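Prolyl 4-hydroxylase (Phytophthora capsici LT1534, PDB 6IUQ) probably hydroxylates prolyl residues at C4 as an iron(II)- and 2-oxoglutarate-dependent oxygenase built on a double-stranded beta-helix core. Local coordinates at residues L32-Y37 / L207-M213; G151-C155 / S282-C286; G184-P190 / M213-P219. All coordinates share one frame; numbering follows the deposited sequence.

Interaction 1: L32-Y37 / L207-M213; sequences LDDKGY and LFQSDWM
Gln-209 reaches from the end of strand 204-209 to the last turn of helix 26-35 and gives its amide NE2 to Leu-32 O at 3.0 Å. The bond lies in the plane of the Gln-209 amide but comes down on the carbonyl from above, 60° out of its plane. A bend at chi2 (-81°) turns the amide back toward the helix, while its OE1 accepts from Lys-167 and NE2 also meets Tyr-130. Leu-32, with CG anti to its backbone N (chi1 166°), lays CD1 against Phe-208 CA at 3.7 Å. The indole of Trp-212 slides beneath this bridge: Gln-209 CG sits over one face near the rim, Asp-33 O lies at the edge in the ring plane, and CZ3 comes within 3.4 Å of Gly-36 CA. Met-213, a selenomethionine bent at chi2 and chi3, brings its CE to 3.5 Å from Gly-36 CA as well. Gly-36 leaves the helix with positive phi, a backbone shape that suits glycine. Its carbonyl O takes the Gln-209 N-H, N to O 3.0 Å. Next, Tyr-37 pairs with Phe-208 as an antiparallel non-hydrogen-bonded pair, their CB atoms 3.7 Å apart. This is a helix ended by a positive-phi glycine, after which the chain enters strand 37-40 at the edge of the major sheet of the double-stranded beta-helix fold.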
loop_
_atom_site.group_PDB
_atom_site.type_symbol
_atom_site.label_atom_id
_atom_site.label_comp_id
_atom_site.label_asym_id
_atom_site.label_seq_id
_atom_site.Cartn_x
_atom_site.Cartn_y
_atom_site.Cartn_z
ATOM N N LEU A 32 11.018 3.101 -6.484
ATOM C CA LEU A 32 10.373 2.356 -5.417
ATOM C C LEU A 32 11.363 2.139 -4.283
ATOM O O LEU A 32 11.075 2.404 -3.112
ATOM C CB LEU A 32 9.844 1.020 -5.945
ATOM C CG LEU A 32 9.440 0.000 -4.881
ATOM C CD1 LEU A 32 8.272 0.541 -4.053
ATOM C CD2 LEU A 32 9.083 -1.350 -5.523
ATOM N N ASP A 33 12.551 1.687 -4.643
ATOM C CA ASP A 33 13.578 1.425 -3.660
ATOM C C ASP A 33 14.084 2.690 -2.955
ATOM O O ASP A 33 14.373 2.668 -1.761
ATOM C CB ASP A 33 14.748 0.720 -4.314
ATOM C CG ASP A 33 15.745 0.231 -3.308
ATOM O OD1 ASP A 33 15.331 -0.512 -2.387
ATOM O OD2 ASP A 33 16.932 0.597 -3.430
ATOM N N ASP A 34 14.197 3.792 -3.688
ATOM C CA ASP A 34 14.724 5.027 -3.115
ATOM C C ASP A 34 13.644 5.799 -2.340
ATOM O O ASP A 34 13.783 6.051 -1.134
ATOM C CB ASP A 34 15.329 5.903 -4.221
ATOM C CG ASP A 34 15.645 7.317 -3.751
ATOM O OD1 ASP A 34 16.135 7.467 -2.616
ATOM O OD2 ASP A 34 15.401 8.281 -4.516
ATOM N N LYS A 35 12.563 6.151 -3.026
ATOM C CA LYS A 35 11.524 6.985 -2.441
ATOM C C LYS A 35 10.543 6.201 -1.557
ATOM O O LYS A 35 9.915 6.769 -0.678
ATOM C CB LYS A 35 10.759 7.724 -3.556
ATOM C CG LYS A 35 11.667 8.597 -4.393
ATOM C CD LYS A 35 11.138 10.009 -4.530
ATOM C CE LYS A 35 12.283 11.032 -4.498
ATOM N NZ LYS A 35 12.062 12.142 -3.506
ATOM N N GLY A 36 10.419 4.900 -1.788
ATOM C CA GLY A 36 9.540 4.079 -0.974
ATOM C C GLY A 36 8.237 3.759 -1.682
ATOM O O GLY A 36 7.505 2.867 -1.281
ATOM N N TYR A 37 7.963 4.486 -2.759
ATOM C CA TYR A 37 6.751 4.314 -3.531
ATOM C C TYR A 37 7.014 4.715 -4.956
ATOM O O TYR A 37 7.948 5.461 -5.229
ATOM C CB TYR A 37 5.633 5.182 -2.990
ATOM C CG TYR A 37 5.896 6.653 -3.251
ATOM C CD1 TYR A 37 6.700 7.386 -2.395
ATOM C CD2 TYR A 37 5.361 7.296 -4.357
ATOM C CE1 TYR A 37 6.954 8.698 -2.614
ATOM C CE2 TYR A 37 5.621 8.635 -4.592
ATOM C CZ TYR A 37 6.419 9.325 -3.716
ATOM O OH TYR A 37 6.684 10.660 -3.920
ATOM N N LEU A 207 2.960 1.275 -6.395
ATOM C CA LEU A 207 3.772 0.291 -5.703
ATOM C C LEU A 207 4.368 1.016 -4.543
ATOM O O LEU A 207 4.822 2.158 -4.715
ATOM C CB LEU A 207 4.896 -0.275 -6.567
ATOM C CG LEU A 207 4.558 -0.833 -7.946
ATOM C CD1 LEU A 207 5.812 -1.323 -8.612
ATOM C CD2 LEU A 207 3.528 -1.945 -7.853
ATOM N N PHE A 208 4.358 0.383 -3.370
ATOM C CA PHE A 208 5.109 0.920 -2.257
ATOM C C PHE A 208 5.614 -0.168 -1.290
ATOM O O PHE A 208 5.258 -1.334 -1.401
ATOM C CB PHE A 208 4.280 2.008 -1.544
ATOM C CG PHE A 208 2.958 1.561 -0.956
ATOM C CD1 PHE A 208 2.905 0.910 0.275
ATOM C CD2 PHE A 208 1.761 1.929 -1.552
ATOM C CE1 PHE A 208 1.673 0.553 0.852
ATOM C CE2 PHE A 208 0.534 1.575 -0.977
ATOM C CZ PHE A 208 0.495 0.892 0.245
ATOM N N GLN A 209 6.493 0.225 -0.379
ATOM C CA GLN A 209 7.091 -0.705 0.577
ATOM C C GLN A 209 6.087 -1.093 1.659
ATOM O O GLN A 209 5.626 -0.241 2.399
ATOM C CB GLN A 209 8.328 -0.075 1.217
ATOM C CG GLN A 209 9.317 0.524 0.196
ATOM C CD GLN A 209 10.212 -0.542 -0.436
ATOM O OE1 GLN A 209 10.226 -1.700 0.001
ATOM N NE2 GLN A 209 10.942 -0.164 -1.485
ATOM N N SER A 210 5.742 -2.368 1.760
ATOM C CA SER A 210 4.786 -2.775 2.776
ATOM C C SER A 210 5.332 -2.537 4.198
ATOM O O SER A 210 4.566 -2.144 5.087
ATOM C CB SER A 210 4.387 -4.236 2.582
ATOM O OG SER A 210 3.975 -4.460 1.223
ATOM N N ASP A 211 6.641 -2.734 4.415
ATOM C CA ASP A 211 7.187 -2.624 5.771
ATOM C C ASP A 211 7.793 -1.266 6.140
ATOM O O ASP A 211 8.151 -1.069 7.303
ATOM C CB ASP A 211 8.231 -3.706 6.032
ATOM C CG ASP A 211 9.257 -3.803 4.938
ATOM O OD1 ASP A 211 9.050 -3.202 3.856
ATOM O OD2 ASP A 211 10.269 -4.494 5.157
ATOM N N TRP A 212 7.907 -0.322 5.212
ATOM C CA TRP A 212 8.296 1.020 5.656
ATOM C C TRP A 212 7.652 2.195 4.943
ATOM O O TRP A 212 8.252 3.265 4.879
ATOM C CB TRP A 212 9.820 1.202 5.604
ATOM C CG TRP A 212 10.592 0.842 4.366
ATOM C CD1 TRP A 212 11.136 -0.386 4.066
ATOM C CD2 TRP A 212 11.016 1.727 3.317
ATOM N NE1 TRP A 212 11.831 -0.321 2.885
ATOM C CE2 TRP A 212 11.775 0.959 2.402
ATOM C CE3 TRP A 212 10.801 3.083 3.044
ATOM C CZ2 TRP A 212 12.342 1.508 1.240
ATOM C CZ3 TRP A 212 11.370 3.631 1.895
ATOM C CH2 TRP A 212 12.132 2.840 1.003
HETATM N N MSE A 213 6.437 2.018 4.430
HETATM C CA MSE A 213 5.676 3.145 3.907
HETATM C C MSE A 213 4.363 3.369 4.664
HETATM O O MSE A 213 3.379 2.652 4.467
HETATM C CB MSE A 213 5.389 2.955 2.415
HETATM C CG MSE A 213 4.590 4.071 1.803
HETATM SE SE MSE A 213 5.444 5.840 2.024
HETATM C CE MSE A 213 7.176 5.475 1.208
#

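Interaction 2: G151-C155 / S282-C286; sequences GCFPC and SLMEC
Cys-152 and Cys-286 are joined by a disulfide, SG to SG 2.0 Å with chi3 76°, which ties the loop between strands 139-146 and 166-173 to helix 276-287. The two sulfurs leave their backbones differently: SG of Cys-152 is anti to N (chi1 -179°), whereas SG of Cys-286 stands beside its own N, anti to the carbonyl carbon. The covalent link holds Cys-152 CB 3.8 Å from Cys-286 CB, and this is the tight end. One helical turn back the fit relaxes. Ser-282 CB stays 4.1 Å from Pro-154 CA, and its OG makes a weak, 3.4 Å hydrogen bond to Phe-153 O while also meeting Arg-216. Cys-155, buried and not part of the disulfide, leaves its SG 3.9 Å from Ser-282 OG. Between these ends a water takes the place of direct contact: it accepts from Phe-153 N at 2.7 Å and donates to Ser-282 O and to Glu-285 OE1. On the outer side Gly-151, exposed to solvent, meets the helix through backbone alone, its O lying 3.7 Å from Glu-285 O. The arrangement is a disulfide cross-link between a loop and a helix, with helix 276-287 packed against the loop that leads into the iron ligands His-156 and Asp-158.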
loop_
_atom_site.group_PDB
_atom_site.type_symbol
_atom_site.label_atom_id
_atom_site.label_comp_id
_atom_site.label_asym_id
_atom_site.label_seq_id
_atom_site.Cartn_x
_atom_site.Cartn_y
_atom_site.Cartn_z
ATOM N N GLY A 151 -16.356 6.122 6.640
ATOM C CA GLY A 151 -15.860 4.878 7.226
ATOM C C GLY A 151 -14.612 5.018 8.097
ATOM O O GLY A 151 -14.261 6.126 8.521
ATOM N N CYS A 152 -13.938 3.898 8.368
ATOM C CA CYS A 152 -12.733 3.897 9.216
ATOM C C CYS A 152 -11.462 3.483 8.453
ATOM O O CYS A 152 -11.366 2.363 7.962
ATOM C CB CYS A 152 -12.929 2.970 10.427
ATOM S SG CYS A 152 -11.510 2.906 11.577
ATOM N N PHE A 153 -10.488 4.388 8.375
ATOM C CA PHE A 153 -9.233 4.125 7.670
ATOM C C PHE A 153 -8.032 4.590 8.488
ATOM O O PHE A 153 -7.521 5.692 8.299
ATOM C CB PHE A 153 -9.217 4.821 6.306
ATOM C CG PHE A 153 -10.507 4.711 5.548
ATOM C CD1 PHE A 153 -10.773 3.601 4.765
ATOM C CD2 PHE A 153 -11.447 5.735 5.604
ATOM C CE1 PHE A 153 -11.966 3.503 4.051
ATOM C CE2 PHE A 153 -12.637 5.647 4.894
ATOM C CZ PHE A 153 -12.896 4.529 4.117
ATOM N N PRO A 154 -7.566 3.752 9.406
ATOM C CA PRO A 154 -6.469 4.262 10.229
ATOM C C PRO A 154 -5.152 4.379 9.464
ATOM O O PRO A 154 -4.977 3.751 8.403
ATOM C CB PRO A 154 -6.375 3.236 11.366
ATOM C CG PRO A 154 -7.096 2.046 10.893
ATOM C CD PRO A 154 -8.118 2.488 9.902
ATOM N N CYS A 155 -4.253 5.228 9.967
ATOM C CA CYS A 155 -2.874 5.263 9.473
ATOM C C CYS A 155 -2.243 3.929 9.770
ATOM O O CYS A 155 -2.420 3.416 10.875
ATOM C CB CYS A 155 -2.060 6.365 10.143
ATOM S SG CYS A 155 -2.612 8.023 9.787
ATOM N N SER A 282 -7.426 10.468 11.832
ATOM C CA SER A 282 -8.038 9.298 11.203
ATOM C C SER A 282 -8.980 8.629 12.186
ATOM O O SER A 282 -10.061 8.215 11.809
ATOM C CB SER A 282 -6.986 8.300 10.715
ATOM O OG SER A 282 -6.418 8.723 9.489
ATOM N N LEU A 283 -8.591 8.545 13.455
ATOM C CA LEU A 283 -9.458 7.895 14.434
ATOM C C LEU A 283 -10.734 8.714 14.686
ATOM O O LEU A 283 -11.767 8.144 15.014
ATOM C CB LEU A 283 -8.707 7.645 15.748
ATOM C CG LEU A 283 -7.667 6.519 15.714
ATOM C CD1 LEU A 283 -6.563 6.747 16.732
ATOM C CD2 LEU A 283 -8.309 5.167 15.927
HETATM N N MSE A 284 -10.668 10.039 14.522
HETATM C CA MSE A 284 -11.864 10.882 14.634
HETATM C C MSE A 284 -12.903 10.540 13.561
HETATM O O MSE A 284 -14.094 10.497 13.856
HETATM C CB MSE A 284 -11.504 12.365 14.559
HETATM C CG MSE A 284 -10.723 12.870 15.767
HETATM SE SE MSE A 284 -11.485 12.279 17.493
HETATM C CE MSE A 284 -10.390 10.703 17.929
ATOM N N GLU A 285 -12.452 10.291 12.329
ATOM C CA GLU A 285 -13.329 9.826 11.249
ATOM C C GLU A 285 -13.948 8.461 11.591
ATOM O O GLU A 285 -15.137 8.244 11.378
ATOM C CB GLU A 285 -12.564 9.741 9.928
ATOM C CG GLU A 285 -12.151 11.087 9.333
ATOM C CD GLU A 285 -11.045 10.953 8.275
ATOM O OE1 GLU A 285 -10.764 9.805 7.835
ATOM O OE2 GLU A 285 -10.452 11.990 7.894
ATOM N N CYS A 286 -13.141 7.554 12.137
ATOM C CA CYS A 286 -13.641 6.275 12.650
ATOM C C CYS A 286 -14.743 6.479 13.691
ATOM O O CYS A 286 -15.734 5.734 13.707
ATOM C CB CYS A 286 -12.503 5.446 13.263
ATOM S SG CYS A 286 -11.248 4.874 12.080
HETATM O O HOH W 1 -10.408 6.958 9.126
#

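Interaction 3: G184-P190 / M213-P219; sequences GEVQLFP and MLHRVLP. With FE2 (Fe (II) ion), chain C.
Arg-216 and Gln-187 lie side by side on one face of an antiparallel strand pair, and the arginine is worth following outward. Its CB leaves the strand at a hydrogen-bonded pair, where Gln-187 N donates to Arg-216 O at 2.8 Å and Arg-216 N answers to Gln-187 O. CG sits between the backbone N and the carbonyl carbon (chi1 68°), and from there the chain runs extended. CD passes 4.2 Å from Gln-187 OE1. NE then donates to OE1 at 2.9 Å, in the carbonyl plane, and NH2 donates to the same oxygen at 2.7 Å, tilted somewhat from that plane. The guanidinium and amide are nearly coplanar, and this side-on grip limits the rotation of both. Phe-189 CZ lies over one guanidinium face toward its rim; the planes are 71° apart, and NE lies at the edge of the phenyl ring, near its plane. The remaining nitrogen, NH1, reaches Ser-282 on helix 276-287.

Strands 186-189 and 214-217 belong to the smaller sheet of the double-stranded beta-helix, and the face bearing Val-186, Leu-188, His-215 and Val-217 turns to its interior. There His-215 NE2 binds the iron(II) ion at 2.3 Å, and His-156 and Asp-158 supply the other protein ligands of the facial triad. At the far side of the imidazole, ND1 donates to Met-213 O at 3.1 Å, in the ring plane, which fixes the rotation of the ring. Leu-188 CD2 packs on His-215 CB.

Toward the other end Leu-218 N donates almost straight (174°) to Glu-185 O. A water accepts from Leu-214 N and lies 2.7 Å from Phe-189 O, to which it can donate, linking the two segments there, while the selenium of Met-213 (SE) rests 3.7 Å from Pro-190 N.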
loop_
_atom_site.group_PDB
_atom_site.type_symbol
_atom_site.label_atom_id
_atom_site.label_comp_id
_atom_site.label_asym_id
_atom_site.label_seq_id
_atom_site.Cartn_x
_atom_site.Cartn_y
_atom_site.Cartn_z
ATOM N N GLY A 184 -11.266 9.188 -1.896
ATOM C CA GLY A 184 -10.685 7.870 -2.061
ATOM C C GLY A 184 -9.198 7.815 -2.396
ATOM O O GLY A 184 -8.688 6.738 -2.730
ATOM N N GLU A 185 -8.502 8.949 -2.309
ATOM C CA GLU A 185 -7.062 8.962 -2.540
ATOM C C GLU A 185 -6.326 8.169 -1.468
ATOM O O GLU A 185 -6.803 8.022 -0.328
ATOM C CB GLU A 185 -6.495 10.386 -2.562
ATOM C CG GLU A 185 -7.126 11.350 -3.556
ATOM C CD GLU A 185 -8.203 12.223 -2.928
ATOM O OE1 GLU A 185 -8.866 11.762 -1.970
ATOM O OE2 GLU A 185 -8.385 13.372 -3.396
ATOM N N VAL A 186 -5.160 7.658 -1.843
ATOM C CA VAL A 186 -4.258 7.091 -0.867
ATOM C C VAL A 186 -3.264 8.190 -0.543
ATOM O O VAL A 186 -2.735 8.841 -1.447
ATOM C CB VAL A 186 -3.562 5.803 -1.369
ATOM C CG1 VAL A 186 -2.782 6.055 -2.643
ATOM C CG2 VAL A 186 -2.650 5.206 -0.275
ATOM N N GLN A 187 -3.088 8.453 0.751
ATOM C CA GLN A 187 -2.119 9.438 1.209
ATOM C C GLN A 187 -0.925 8.695 1.779
ATOM O O GLN A 187 -1.063 7.897 2.713
ATOM C CB GLN A 187 -2.728 10.386 2.254
ATOM C CG GLN A 187 -1.819 11.548 2.662
ATOM C CD GLN A 187 -2.553 12.634 3.465
ATOM O OE1 GLN A 187 -3.243 12.351 4.437
ATOM N NE2 GLN A 187 -2.420 13.872 3.033
ATOM N N LEU A 188 0.240 8.945 1.186
ATOM C CA LEU A 188 1.486 8.323 1.588
ATOM C C LEU A 188 2.250 9.272 2.481
ATOM O O LEU A 188 2.197 10.487 2.279
ATOM C CB LEU A 188 2.346 7.963 0.366
ATOM C CG LEU A 188 1.662 7.207 -0.778
ATOM C CD1 LEU A 188 2.584 7.147 -2.000
ATOM C CD2 LEU A 188 1.248 5.812 -0.352
ATOM N N PHE A 189 2.964 8.718 3.461
ATOM C CA PHE A 189 3.810 9.524 4.337
ATOM C C PHE A 189 5.248 9.024 4.321
ATOM O O PHE A 189 5.678 8.367 5.269
ATOM C CB PHE A 189 3.295 9.503 5.787
ATOM C CG PHE A 189 1.927 10.086 5.963
ATOM C CD1 PHE A 189 1.744 11.460 6.033
ATOM C CD2 PHE A 189 0.814 9.259 6.083
ATOM C CE1 PHE A 189 0.461 12.017 6.216
ATOM C CE2 PHE A 189 -0.473 9.802 6.267
ATOM C CZ PHE A 189 -0.643 11.189 6.326
ATOM N N PRO A 190 5.988 9.307 3.243
ATOM C CA PRO A 190 7.425 8.987 3.274
ATOM C C PRO A 190 8.014 9.637 4.531
ATOM O O PRO A 190 7.791 10.835 4.735
ATOM C CB PRO A 190 7.975 9.620 1.982
ATOM C CG PRO A 190 6.776 9.880 1.134
ATOM C CD PRO A 190 5.597 10.059 2.037
HETATM N N MSE A 213 6.437 2.018 4.430
HETATM C CA MSE A 213 5.676 3.145 3.907
HETATM C C MSE A 213 4.363 3.369 4.664
HETATM O O MSE A 213 3.379 2.652 4.467
HETATM C CB MSE A 213 5.389 2.955 2.415
HETATM C CG MSE A 213 4.590 4.071 1.803
HETATM SE SE MSE A 213 5.444 5.840 2.024
HETATM C CE MSE A 213 7.176 5.475 1.208
ATOM N N LEU A 214 4.348 4.386 5.514
ATOM C CA LEU A 214 3.142 4.750 6.258
ATOM C C LEU A 214 2.110 5.314 5.285
ATOM O O LEU A 214 2.461 6.065 4.364
ATOM C CB LEU A 214 3.470 5.768 7.373
ATOM C CG LEU A 214 2.289 6.214 8.248
ATOM C CD1 LEU A 214 1.818 5.085 9.153
ATOM C CD2 LEU A 214 2.615 7.463 9.062
ATOM N N HIS A 215 0.844 4.940 5.451
ATOM C CA HIS A 215 -0.201 5.467 4.560
ATOM C C HIS A 215 -1.573 5.360 5.189
ATOM O O HIS A 215 -1.744 4.748 6.235
ATOM C CB HIS A 215 -0.208 4.741 3.205
ATOM C CG HIS A 215 -0.500 3.275 3.303
ATOM N ND1 HIS A 215 0.431 2.360 3.740
ATOM C CD2 HIS A 215 -1.625 2.571 3.034
ATOM C CE1 HIS A 215 -0.099 1.150 3.716
ATOM N NE2 HIS A 215 -1.356 1.249 3.305
ATOM N N ARG A 216 -2.539 6.002 4.549
ATOM C CA ARG A 216 -3.940 5.846 4.885
ATOM C C ARG A 216 -4.725 6.115 3.623
ATOM O O ARG A 216 -4.213 6.702 2.652
ATOM C CB ARG A 216 -4.370 6.811 6.006
ATOM C CG ARG A 216 -4.374 8.295 5.587
ATOM C CD ARG A 216 -4.741 9.222 6.743
ATOM N NE ARG A 216 -4.458 10.638 6.434
ATOM C CZ ARG A 216 -4.482 11.632 7.327
ATOM N NH1 ARG A 216 -4.778 11.397 8.612
ATOM N NH2 ARG A 216 -4.210 12.867 6.939
ATOM N N VAL A 217 -5.982 5.694 3.642
ATOM C CA VAL A 217 -6.906 5.983 2.565
ATOM C C VAL A 217 -7.841 7.113 3.010
ATOM O O VAL A 217 -8.360 7.087 4.119
ATOM C CB VAL A 217 -7.687 4.707 2.179
ATOM C CG1 VAL A 217 -8.760 5.009 1.174
ATOM C CG2 VAL A 217 -6.724 3.631 1.624
ATOM N N LEU A 218 -8.034 8.120 2.159
ATOM C CA LEU A 218 -8.954 9.219 2.476
ATOM C C LEU A 218 -10.392 8.797 2.169
ATOM O O LEU A 218 -10.614 7.876 1.377
ATOM C CB LEU A 218 -8.576 10.494 1.706
ATOM C CG LEU A 218 -7.130 10.933 1.975
ATOM C CD1 LEU A 218 -6.816 12.261 1.341
ATOM C CD2 LEU A 218 -6.877 11.001 3.478
ATOM N N PRO A 219 -11.373 9.437 2.835
ATOM C CA PRO A 219 -12.787 9.096 2.631
ATOM C C PRO A 219 -13.207 9.262 1.188
ATOM O O PRO A 219 -12.809 10.220 0.524
ATOM C CB PRO A 219 -13.535 10.100 3.515
ATOM C CG PRO A 219 -12.541 10.501 4.573
ATOM C CD PRO A 219 -11.193 10.460 3.885
HETATM FE FE FE2 C . -2.984 -0.406 3.405
HETATM O O HOH W 2 6.490 5.891 5.819
#

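Interaction 3 sits between the other two: its centre is about 13 Å from that of interaction 1 and about 12 Å from that of interaction 2, whose own centres lie about 22 Å apart. Interaction 1 joins strand 37-40 to the major sheet, interaction 3 belongs to the minor sheet, and Met-213, shared by both, stands where strand 204-209 hands over to strand 214-217. Phe-208 CE1 meets His-215 CE1 across that turn at 3.4 Å. On the other side, Phe-153 CB packs on Val-217 O at 3.3 Å. Along the chain 32-37 comes first, then 151-155, 184-190, 207-213 and 213-219, and last 282-286; interactions 1 and 2 therefore cross, and helices 26-35 and 276-287 meet the metal-binding core through separate contacts.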